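Long-range contacts in membrane attack complex assembly inhibitor BGA71 (Borreliella bavariensis, PDB 6FMH), which inhibits assembly of the complement membrane attack complex, probably helping this Lyme disease spirochaete to survive in host serum as an outer surface protein: residues 39-48 / 76-87; 11-20 / 130-141. All coordinates share one frame; numbering follows the deposited sequence.

Contact 1 (39-48 / 76-87)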
loop_
_atom_site.group_PDB
_atom_site.type_symbol
_atom_site.label_atom_id
_atom_site.label_comp_id
_atom_site.label_asym_id
_atom_site.label_seq_id
_atom_site.Cartn_x
_atom_site.Cartn_y
_atom_site.Cartn_z
ATOM N N ILE A 39 2.240 -13.260 21.576
ATOM C CA ILE A 39 1.189 -14.088 20.942
ATOM C C ILE A 39 1.600 -14.336 19.483
ATOM O O ILE A 39 1.709 -13.379 18.720
ATOM C CB ILE A 39 -0.181 -13.360 21.014
ATOM C CG1 ILE A 39 -1.374 -14.147 20.466
ATOM C CG2 ILE A 39 -0.159 -12.047 20.256
ATOM C CD1 ILE A 39 -2.659 -13.681 21.127
ATOM N N ASN A 40 1.889 -15.584 19.120
ATOM C CA ASN A 40 2.411 -15.861 17.774
ATOM C C ASN A 40 1.271 -16.515 17.043
ATOM O O ASN A 40 1.156 -17.748 16.942
ATOM C CB ASN A 40 3.718 -16.703 17.732
ATOM C CG ASN A 40 4.584 -16.458 16.461
ATOM O OD1 ASN A 40 4.090 -16.129 15.406
ATOM N ND2 ASN A 40 5.905 -16.635 16.603
ATOM N N PHE A 41 0.347 -15.676 16.616
ATOM C CA PHE A 41 -0.966 -16.141 16.156
ATOM C C PHE A 41 -0.846 -17.207 15.089
ATOM O O PHE A 41 -1.576 -18.198 15.105
ATOM C CB PHE A 41 -1.804 -14.933 15.692
ATOM C CG PHE A 41 -3.121 -15.301 15.080
ATOM C CD1 PHE A 41 -4.022 -16.158 15.742
ATOM C CD2 PHE A 41 -3.452 -14.830 13.823
ATOM C CE1 PHE A 41 -5.215 -16.530 15.148
ATOM C CE2 PHE A 41 -4.658 -15.198 13.228
ATOM C CZ PHE A 41 -5.535 -16.060 13.883
ATOM N N LEU A 42 0.073 -17.042 14.167
ATOM C CA LEU A 42 0.168 -17.969 13.070
ATOM C C LEU A 42 1.436 -18.783 13.132
ATOM O O LEU A 42 1.888 -19.311 12.114
ATOM C CB LEU A 42 0.091 -17.217 11.726
ATOM C CG LEU A 42 -1.235 -16.492 11.443
ATOM C CD1 LEU A 42 -1.078 -15.568 10.275
ATOM C CD2 LEU A 42 -2.361 -17.448 11.154
ATOM N N ALA A 43 2.004 -18.940 14.309
ATOM C CA ALA A 43 3.278 -19.665 14.426
ATOM C C ALA A 43 3.243 -21.003 13.734
ATOM O O ALA A 43 4.118 -21.327 12.934
ATOM C CB ALA A 43 3.643 -19.867 15.891
ATOM N N THR A 44 2.246 -21.808 14.079
ATOM C CA THR A 44 2.039 -23.130 13.451
ATOM C C THR A 44 2.046 -23.136 11.909
ATOM O O THR A 44 2.614 -24.048 11.297
ATOM C CB THR A 44 0.712 -23.756 13.956
ATOM O OG1 THR A 44 0.737 -23.862 15.396
ATOM C CG2 THR A 44 0.459 -25.141 13.352
ATOM N N PHE A 45 1.488 -22.100 11.301
ATOM C CA PHE A 45 1.522 -21.951 9.826
ATOM C C PHE A 45 2.886 -21.504 9.306
ATOM O O PHE A 45 3.267 -21.833 8.183
ATOM C CB PHE A 45 0.476 -20.949 9.368
ATOM C CG PHE A 45 -0.903 -21.370 9.717
ATOM C CD1 PHE A 45 -1.598 -22.249 8.889
ATOM C CD2 PHE A 45 -1.458 -21.010 10.954
ATOM C CE1 PHE A 45 -2.836 -22.702 9.246
ATOM C CE2 PHE A 45 -2.693 -21.492 11.322
ATOM C CZ PHE A 45 -3.386 -22.334 10.471
ATOM N N LYS A 46 3.596 -20.730 10.133
ATOM C CA LYS A 46 4.947 -20.289 9.870
ATOM C C LYS A 46 5.907 -21.457 9.882
ATOM O O LYS A 46 6.819 -21.542 9.085
ATOM C CB LYS A 46 5.385 -19.265 10.934
ATOM C CG LYS A 46 4.970 -17.818 10.686
ATOM C CD LYS A 46 5.876 -16.890 11.458
ATOM C CE LYS A 46 5.500 -15.403 11.303
ATOM N NZ LYS A 46 5.447 -14.630 12.570
ATOM N N ALA A 47 5.675 -22.406 10.768
ATOM C CA ALA A 47 6.560 -23.567 10.893
ATOM C C ALA A 47 6.357 -24.556 9.756
ATOM O O ALA A 47 7.129 -25.501 9.635
ATOM C CB ALA A 47 6.358 -24.244 12.240
ATOM N N ASP A 48 5.335 -24.326 8.919
ATOM C CA ASP A 48 5.002 -25.219 7.820
ATOM C C ASP A 48 5.909 -25.026 6.604
ATOM O O ASP A 48 6.013 -23.945 6.055
ATOM C CB ASP A 48 3.538 -25.004 7.426
ATOM C CG ASP A 48 3.109 -25.862 6.254
ATOM O OD1 ASP A 48 3.967 -26.546 5.705
ATOM O OD2 ASP A 48 1.949 -25.818 5.831
ATOM N N ILE A 76 -8.545 -13.939 19.871
ATOM C CA ILE A 76 -7.574 -14.327 18.890
ATOM C C ILE A 76 -6.948 -15.637 19.296
ATOM O O ILE A 76 -6.566 -16.447 18.447
ATOM C CB ILE A 76 -6.446 -13.268 18.778
ATOM C CG1 ILE A 76 -6.961 -11.983 18.147
ATOM C CG2 ILE A 76 -5.256 -13.772 17.950
ATOM C CD1 ILE A 76 -6.074 -10.789 18.434
ATOM N N ASN A 77 -6.712 -15.786 20.588
ATOM C CA ASN A 77 -6.113 -17.020 21.088
ATOM C C ASN A 77 -7.028 -18.202 20.877
ATOM O O ASN A 77 -6.583 -19.286 20.565
ATOM C CB ASN A 77 -5.749 -16.883 22.573
ATOM C CG ASN A 77 -4.453 -16.151 22.805
ATOM O OD1 ASN A 77 -4.428 -15.223 23.611
ATOM N ND2 ASN A 77 -3.375 -16.541 22.146
ATOM N N THR A 78 -8.307 -17.990 21.069
ATOM C CA THR A 78 -9.304 -19.046 20.837
ATOM C C THR A 78 -9.311 -19.488 19.392
ATOM O O THR A 78 -9.392 -20.701 19.091
ATOM C CB THR A 78 -10.691 -18.506 21.174
ATOM O OG1 THR A 78 -10.620 -17.877 22.470
ATOM C CG2 THR A 78 -11.707 -19.580 21.199
ATOM N N LEU A 79 -9.238 -18.503 18.497
ATOM C CA LEU A 79 -9.224 -18.797 17.099
ATOM C C LEU A 79 -7.959 -19.559 16.770
ATOM O O LEU A 79 -7.949 -20.438 15.911
ATOM C CB LEU A 79 -9.285 -17.507 16.270
ATOM C CG LEU A 79 -9.220 -17.674 14.722
ATOM C CD1 LEU A 79 -10.029 -18.843 14.180
ATOM C CD2 LEU A 79 -9.685 -16.418 14.026
ATOM N N LYS A 80 -6.877 -19.181 17.421
ATOM C CA LYS A 80 -5.602 -19.875 17.261
ATOM C C LYS A 80 -5.734 -21.357 17.627
ATOM O O LYS A 80 -5.254 -22.236 16.928
ATOM C CB LYS A 80 -4.571 -19.195 18.138
ATOM C CG LYS A 80 -3.243 -19.876 18.158
ATOM C CD LYS A 80 -2.167 -19.023 18.841
ATOM C CE LYS A 80 -0.911 -19.867 18.967
ATOM N NZ LYS A 80 0.259 -19.094 19.442
ATOM N N GLU A 81 -6.414 -21.628 18.730
ATOM C CA GLU A 81 -6.597 -22.993 19.137
ATOM C C GLU A 81 -7.435 -23.750 18.097
ATOM O O GLU A 81 -7.070 -24.839 17.656
ATOM C CB GLU A 81 -7.187 -23.030 20.534
ATOM C CG GLU A 81 -7.575 -24.413 21.052
ATOM C CD GLU A 81 -8.050 -24.366 22.498
ATOM O OE1 GLU A 81 -7.397 -23.679 23.263
ATOM O OE2 GLU A 81 -9.059 -25.002 22.889
ATOM N N ILE A 82 -8.555 -23.163 17.696
ATOM C CA ILE A 82 -9.381 -23.724 16.638
ATOM C C ILE A 82 -8.533 -24.140 15.420
ATOM O O ILE A 82 -8.605 -25.304 14.962
ATOM C CB ILE A 82 -10.466 -22.739 16.138
ATOM C CG1 ILE A 82 -11.520 -22.549 17.212
ATOM C CG2 ILE A 82 -11.127 -23.320 14.880
ATOM C CD1 ILE A 82 -12.450 -21.383 17.034
ATOM N N LEU A 83 -7.716 -23.210 14.942
ATOM C CA LEU A 83 -6.961 -23.482 13.740
ATOM C C LEU A 83 -5.876 -24.491 13.954
ATOM O O LEU A 83 -5.604 -25.292 13.089
ATOM C CB LEU A 83 -6.396 -22.193 13.163
ATOM C CG LEU A 83 -7.441 -21.187 12.670
ATOM C CD1 LEU A 83 -6.714 -19.938 12.275
ATOM C CD2 LEU A 83 -8.275 -21.727 11.528
ATOM N N GLU A 84 -5.279 -24.488 15.137
ATOM C CA GLU A 84 -4.218 -25.451 15.464
ATOM C C GLU A 84 -4.728 -26.853 15.754
ATOM O O GLU A 84 -4.086 -27.832 15.435
ATOM C CB GLU A 84 -3.404 -24.951 16.640
ATOM C CG GLU A 84 -2.419 -23.881 16.230
ATOM C CD GLU A 84 -1.647 -23.290 17.399
ATOM O OE1 GLU A 84 -1.845 -23.731 18.539
ATOM O OE2 GLU A 84 -0.800 -22.417 17.162
ATOM N N THR A 85 -5.895 -26.954 16.353
ATOM C CA THR A 85 -6.581 -28.243 16.414
ATOM C C THR A 85 -6.735 -28.832 14.997
ATOM O O THR A 85 -6.358 -29.971 14.757
ATOM C CB THR A 85 -7.969 -28.064 17.032
ATOM O OG1 THR A 85 -7.841 -27.292 18.247
ATOM C CG2 THR A 85 -8.658 -29.384 17.309
ATOM N N LEU A 86 -7.305 -28.048 14.083
ATOM C CA LEU A 86 -7.623 -28.519 12.735
ATOM C C LEU A 86 -6.348 -28.877 11.997
ATOM O O LEU A 86 -6.300 -29.906 11.314
ATOM C CB LEU A 86 -8.412 -27.464 11.932
ATOM C CG LEU A 86 -9.841 -27.178 12.371
ATOM C CD1 LEU A 86 -10.470 -26.009 11.626
ATOM C CD2 LEU A 86 -10.716 -28.400 12.221
ATOM N N TYR A 87 -5.327 -28.039 12.166
ATOM C CA TYR A 87 -4.022 -28.242 11.551
ATOM C C TYR A 87 -3.355 -29.515 12.055
ATOM O O TYR A 87 -2.787 -30.279 11.284
ATOM C CB TYR A 87 -3.091 -27.064 11.869
ATOM C CG TYR A 87 -1.777 -27.089 11.146
ATOM C CD1 TYR A 87 -0.698 -27.840 11.630
ATOM C CD2 TYR A 87 -1.597 -26.377 9.985
ATOM C CE1 TYR A 87 0.517 -27.892 10.960
ATOM C CE2 TYR A 87 -0.380 -26.402 9.335
ATOM C CZ TYR A 87 0.672 -27.174 9.823
ATOM O OH TYR A 87 1.894 -27.222 9.168
#
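Lys80 reaches from helix 73-88 to the loop residues Asn40 and Phe41, and each atom of its side chain from CB to NZ meets one of them. Lys80 CB lies 3.9 Å from Phe41 CD1. CG and CD then run past the carbonyl oxygen of Phe41, CE comes up to the carbonyl of Asn40, and Lys80 NZ donates a hydrogen bond to Asn40 O at 3.0 Å. The torsions explain this span: CG is anti to the backbone N (chi1 175°) and the rest of the chain is extended. The ammonium group sits well above the plane of the Asn40 carbonyl, while Ala43 N reaches the same oxygen from the opposite face. That second bond closes the type I turn Asn40-Ala43, so one carbonyl is gripped by both the turn and the facing helix.

Beside the lysine, the Phe41 ring turns its edge to the helix backbone at Lys80 N, with its CD1 3.5 Å from CG2 of Ile76 and its CZ against CG of Leu79. One turn further along helix 73-88, the branches of Thr44 divide the work. Thr44 OG1 donates to Glu84 OE2 at 2.8 Å, approaching from above the carboxylate plane, whereas Thr44 CG2 makes a CH-pi contact over one face of the Tyr87 ring, 3.6 Å from its centroid. Tyr87 in turn points its edge at the face of Phe45 in a T-shaped pair, the planes at 76°, and its OH lies 3.3 Å from CB of Asp48.

In this all-helical fold the apolar side of the contact continues into neighbouring helices: Phe41 and Leu79 pack on Ile65 of helix 55-68, and Leu83 on Phe99 and Ile100 of helix 90-123, whose Arg93 makes a cation-pi contact with Tyr87.

Contact 2 (11-20 / 130-141)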
loop_
_atom_site.group_PDB
_atom_site.type_symbol
_atom_site.label_atom_id
_atom_site.label_comp_id
_atom_site.label_asym_id
_atom_site.label_seq_id
_atom_site.Cartn_x
_atom_site.Cartn_y
_atom_site.Cartn_z
ATOM N N SER A 11 -12.694 15.553 -3.251
ATOM C CA SER A 11 -13.360 14.541 -4.172
ATOM C C SER A 11 -13.582 13.125 -3.583
ATOM O O SER A 11 -12.755 12.629 -2.811
ATOM C CB SER A 11 -12.618 14.371 -5.513
ATOM O OG SER A 11 -12.646 12.982 -5.944
ATOM N N LYS A 12 -14.677 12.481 -3.994
ATOM C CA LYS A 12 -15.112 11.211 -3.411
ATOM C C LYS A 12 -14.003 10.117 -3.345
ATOM O O LYS A 12 -13.742 9.530 -2.290
ATOM C CB LYS A 12 -16.411 10.711 -4.121
ATOM C CG LYS A 12 -17.221 9.739 -3.270
ATOM C CD LYS A 12 -18.645 9.580 -3.789
ATOM C CE LYS A 12 -19.529 8.831 -2.799
ATOM N NZ LYS A 12 -20.960 8.974 -3.135
ATOM N N LEU A 13 -13.287 9.915 -4.443
ATOM C CA LEU A 13 -12.212 8.927 -4.521
ATOM C C LEU A 13 -11.025 9.351 -3.661
ATOM O O LEU A 13 -10.432 8.532 -2.929
ATOM C CB LEU A 13 -11.700 8.809 -5.937
ATOM C CG LEU A 13 -12.653 8.262 -6.997
ATOM C CD1 LEU A 13 -12.088 8.329 -8.416
ATOM C CD2 LEU A 13 -13.085 6.845 -6.745
ATOM N N GLU A 14 -10.707 10.647 -3.701
ATOM C CA GLU A 14 -9.685 11.200 -2.811
ATOM C C GLU A 14 -10.025 11.011 -1.327
ATOM O O GLU A 14 -9.157 10.572 -0.552
ATOM C CB GLU A 14 -9.394 12.637 -3.168
ATOM C CG GLU A 14 -8.601 12.773 -4.472
ATOM C CD GLU A 14 -8.414 14.214 -4.959
ATOM O OE1 GLU A 14 -9.300 15.065 -4.723
ATOM O OE2 GLU A 14 -7.376 14.476 -5.600
ATOM N N THR A 15 -11.269 11.256 -0.920
ATOM C CA THR A 15 -11.660 10.986 0.488
ATOM C C THR A 15 -11.652 9.525 0.797
ATOM O O THR A 15 -11.354 9.127 1.932
ATOM C CB THR A 15 -13.054 11.563 0.927
ATOM O OG1 THR A 15 -13.970 11.533 -0.162
ATOM C CG2 THR A 15 -12.908 12.984 1.439
ATOM N N ALA A 16 -12.091 8.730 -0.161
ATOM C CA ALA A 16 -12.143 7.277 0.038
ATOM C C ALA A 16 -10.750 6.704 0.295
ATOM O O ALA A 16 -10.536 6.020 1.283
ATOM C CB ALA A 16 -12.789 6.570 -1.149
ATOM N N ALA A 17 -9.805 7.037 -0.563
ATOM C CA ALA A 17 -8.412 6.669 -0.303
ATOM C C ALA A 17 -7.898 7.187 1.075
ATOM O O ALA A 17 -7.160 6.489 1.754
ATOM C CB ALA A 17 -7.487 7.141 -1.435
ATOM N N LYS A 18 -8.229 8.408 1.440
ATOM C CA LYS A 18 -7.682 8.988 2.643
ATOM C C LYS A 18 -8.172 8.207 3.864
ATOM O O LYS A 18 -7.383 7.880 4.761
ATOM C CB LYS A 18 -8.143 10.448 2.755
ATOM C CG LYS A 18 -7.732 11.158 4.019
ATOM C CD LYS A 18 -8.641 12.310 4.373
ATOM C CE LYS A 18 -7.925 13.204 5.353
ATOM N NZ LYS A 18 -8.491 13.265 6.720
ATOM N N ASN A 19 -9.483 7.969 3.922
ATOM C CA ASN A 19 -10.059 7.276 5.054
ATOM C C ASN A 19 -9.526 5.866 5.132
ATOM O O ASN A 19 -9.342 5.357 6.227
ATOM C CB ASN A 19 -11.580 7.206 4.983
ATOM C CG ASN A 19 -12.279 8.550 5.141
ATOM O OD1 ASN A 19 -11.761 9.510 5.735
ATOM N ND2 ASN A 19 -13.514 8.595 4.687
ATOM N N LEU A 20 -9.333 5.207 3.990
ATOM C CA LEU A 20 -8.808 3.812 3.972
ATOM C C LEU A 20 -7.348 3.813 4.396
ATOM O O LEU A 20 -6.938 3.005 5.198
ATOM C CB LEU A 20 -8.883 3.131 2.595
ATOM C CG LEU A 20 -9.641 1.745 2.489
ATOM C CD1 LEU A 20 -10.913 1.610 3.311
ATOM C CD2 LEU A 20 -9.964 1.674 1.015
ATOM N N GLN A 130 -11.665 9.584 -14.575
ATOM C CA GLN A 130 -11.856 9.524 -13.135
ATOM C C GLN A 130 -13.281 9.472 -12.743
ATOM O O GLN A 130 -13.642 8.729 -11.840
ATOM C CB GLN A 130 -11.282 10.747 -12.482
ATOM C CG GLN A 130 -10.972 10.535 -11.018
ATOM C CD GLN A 130 -10.010 11.576 -10.543
ATOM O OE1 GLN A 130 -8.864 11.674 -11.027
ATOM N NE2 GLN A 130 -10.465 12.379 -9.606
ATOM N N ASN A 131 -14.081 10.267 -13.426
ATOM C CA ASN A 131 -15.523 10.276 -13.213
ATOM C C ASN A 131 -16.292 9.064 -13.777
ATOM O O ASN A 131 -17.361 8.698 -13.270
ATOM C CB ASN A 131 -16.097 11.617 -13.685
ATOM C CG ASN A 131 -15.830 12.728 -12.671
ATOM O OD1 ASN A 131 -15.701 12.461 -11.470
ATOM N ND2 ASN A 131 -15.743 13.957 -13.135
ATOM N N GLN A 132 -15.719 8.424 -14.782
ATOM C CA GLN A 132 -16.330 7.266 -15.384
ATOM C C GLN A 132 -16.206 6.111 -14.384
ATOM O O GLN A 132 -17.211 5.658 -13.823
ATOM C CB GLN A 132 -15.624 6.989 -16.702
ATOM C CG GLN A 132 -16.580 6.745 -17.829
ATOM C CD GLN A 132 -16.118 7.353 -19.125
ATOM O OE1 GLN A 132 -16.502 8.453 -19.466
ATOM N NE2 GLN A 132 -15.303 6.624 -19.863
ATOM N N LYS A 133 -14.957 5.721 -14.106
ATOM C CA LYS A 133 -14.526 4.755 -13.050
ATOM C C LYS A 133 -15.103 4.962 -11.645
ATOM O O LYS A 133 -15.204 4.008 -10.856
ATOM C CB LYS A 133 -13.021 4.884 -12.941
ATOM C CG LYS A 133 -12.271 4.080 -13.965
ATOM C CD LYS A 133 -10.808 4.458 -14.043
ATOM C CE LYS A 133 -9.980 3.362 -14.691
ATOM N NZ LYS A 133 -8.535 3.638 -14.687
ATOM N N GLU A 134 -15.493 6.186 -11.326
ATOM C CA GLU A 134 -15.779 6.541 -9.953
ATOM C C GLU A 134 -16.814 5.655 -9.287
ATOM O O GLU A 134 -16.534 5.012 -8.266
ATOM C CB GLU A 134 -16.217 7.977 -9.901
ATOM C CG GLU A 134 -16.498 8.496 -8.506
ATOM C CD GLU A 134 -16.884 9.975 -8.515
ATOM O OE1 GLU A 134 -16.336 10.744 -9.354
ATOM O OE2 GLU A 134 -17.730 10.365 -7.686
ATOM N N SER A 135 -18.004 5.595 -9.871
ATOM C CA SER A 135 -19.130 4.889 -9.257
ATOM C C SER A 135 -18.805 3.420 -8.967
ATOM O O SER A 135 -19.119 2.901 -7.881
ATOM C CB SER A 135 -20.376 4.943 -10.167
ATOM O OG SER A 135 -20.311 3.996 -11.242
ATOM N N GLU A 136 -18.174 2.764 -9.927
ATOM C CA GLU A 136 -17.901 1.354 -9.816
ATOM C C GLU A 136 -16.877 1.023 -8.733
ATOM O O GLU A 136 -17.022 0.047 -7.969
ATOM C CB GLU A 136 -17.437 0.829 -11.165
ATOM C CG GLU A 136 -17.005 -0.639 -11.158
ATOM C CD GLU A 136 -16.489 -1.103 -12.506
ATOM O OE1 GLU A 136 -16.636 -0.362 -13.501
ATOM O OE2 GLU A 136 -15.932 -2.200 -12.581
ATOM N N LEU A 137 -15.840 1.831 -8.668
ATOM C CA LEU A 137 -14.830 1.669 -7.634
ATOM C C LEU A 137 -15.415 1.900 -6.249
ATOM O O LEU A 137 -15.034 1.231 -5.286
ATOM C CB LEU A 137 -13.669 2.640 -7.882
ATOM C CG LEU A 137 -12.830 2.379 -9.144
ATOM C CD1 LEU A 137 -11.893 3.552 -9.452
ATOM C CD2 LEU A 137 -12.056 1.084 -9.057
ATOM N N LEU A 138 -16.342 2.856 -6.145
ATOM C CA LEU A 138 -16.949 3.150 -4.861
ATOM C C LEU A 138 -17.853 2.042 -4.422
ATOM O O LEU A 138 -17.933 1.703 -3.237
ATOM C CB LEU A 138 -17.736 4.449 -4.950
ATOM C CG LEU A 138 -16.896 5.705 -5.102
ATOM C CD1 LEU A 138 -17.838 6.855 -5.361
ATOM C CD2 LEU A 138 -16.033 5.961 -3.879
ATOM N N MET A 139 -18.587 1.510 -5.392
ATOM C CA MET A 139 -19.477 0.402 -5.130
ATOM C C MET A 139 -18.662 -0.827 -4.706
ATOM O O MET A 139 -18.920 -1.409 -3.673
ATOM C CB MET A 139 -20.426 0.230 -6.323
ATOM C CG MET A 139 -21.387 1.413 -6.426
ATOM S SD MET A 139 -22.289 1.487 -7.985
ATOM C CE MET A 139 -23.721 0.473 -7.602
ATOM N N ASN A 140 -17.621 -1.167 -5.449
ATOM C CA ASN A 140 -16.744 -2.257 -5.085
ATOM C C ASN A 140 -16.129 -2.087 -3.709
ATOM O O ASN A 140 -15.984 -3.046 -2.939
ATOM C CB ASN A 140 -15.600 -2.376 -6.105
ATOM C CG ASN A 140 -16.073 -2.925 -7.450
ATOM O OD1 ASN A 140 -17.133 -3.477 -7.549
ATOM N ND2 ASN A 140 -15.281 -2.728 -8.491
ATOM N N LEU A 141 -15.738 -0.867 -3.405
ATOM C CA LEU A 141 -15.095 -0.577 -2.126
ATOM C C LEU A 141 -16.054 -0.885 -1.016
ATOM O O LEU A 141 -15.701 -1.453 0.015
ATOM C CB LEU A 141 -14.708 0.904 -2.053
ATOM C CG LEU A 141 -14.213 1.406 -0.707
ATOM C CD1 LEU A 141 -13.002 0.615 -0.238
ATOM C CD2 LEU A 141 -13.921 2.884 -0.837
#
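Leu13, with 106 Å² buried, enters helix 127-163 as a knob in a hole formed by Gln130, Glu134, Leu137 and Leu138. Its two methyl branches part inside that hole. Leu13 CD1 slides alongside Gln130, 3.6 Å from CG of that residue, while Leu13 CD2 faces CB of Leu137 at 4.4 Å and CD2 of Leu138 at 4.2 Å. The aliphatic part of Glu134 forms another wall, its CG being 4.1 Å from CG of Leu13. With Leu13 CG anti to the carbonyl carbon (chi1 -65°), both branches are brought to the facing helix although the CB itself does not aim straight at it.

Leu138 buries 66 Å² and serves a second neighbour as well, for its CD1 meets the extended chain of Lys12 along CG, CD and CE. Here the lysine contributes its methylenes. Lys12 NZ remains 5.8 Å from Glu134 OE2, so any attraction between the opposite charges is at most long-range.

Leu13 thus makes a single knob-into-hole insertion between segments 12-20 and 130-141 of helices 12-36 and 127-163, which run in the same general direction but splay by 35°, with a closest axial approach of 10.8 Å. Both helices belong to the helical bundle of the BbCRASP-1 family.

Leu141, burying 56 Å², closes the row with its methyls divided: Leu141 CD2 rests 3.9 Å from Ala16 CB, and Leu141 CD1 passes CD2 of Leu20 at 3.5 Å. Helix 90-123 also packs against this row, with Leu20 on Leu115 and Leu141 on Val114. On helix 12-36, Glu14 packs on Asn52 and Lys18 on Gln55, both of the second subunit.

How the contacts relate
Contacts 1 and 2 lie on opposite sides of the chain's centre, their own centres 36 Å apart and their nearest atoms about 19 Å apart, so neither touches the other. Both segments of contact 1 fall between those of contact 2 in the sequence. Helix 12-36 provides one direct connection, starting in contact 2 and leading to the loop that opens contact 1. Helix 90-123 provides another: its early residues pack against contact 1 and its later ones against contact 2. The second subunit comes within reach of contact 2, whereas no other chain of the assembly touches the segments of contact 1.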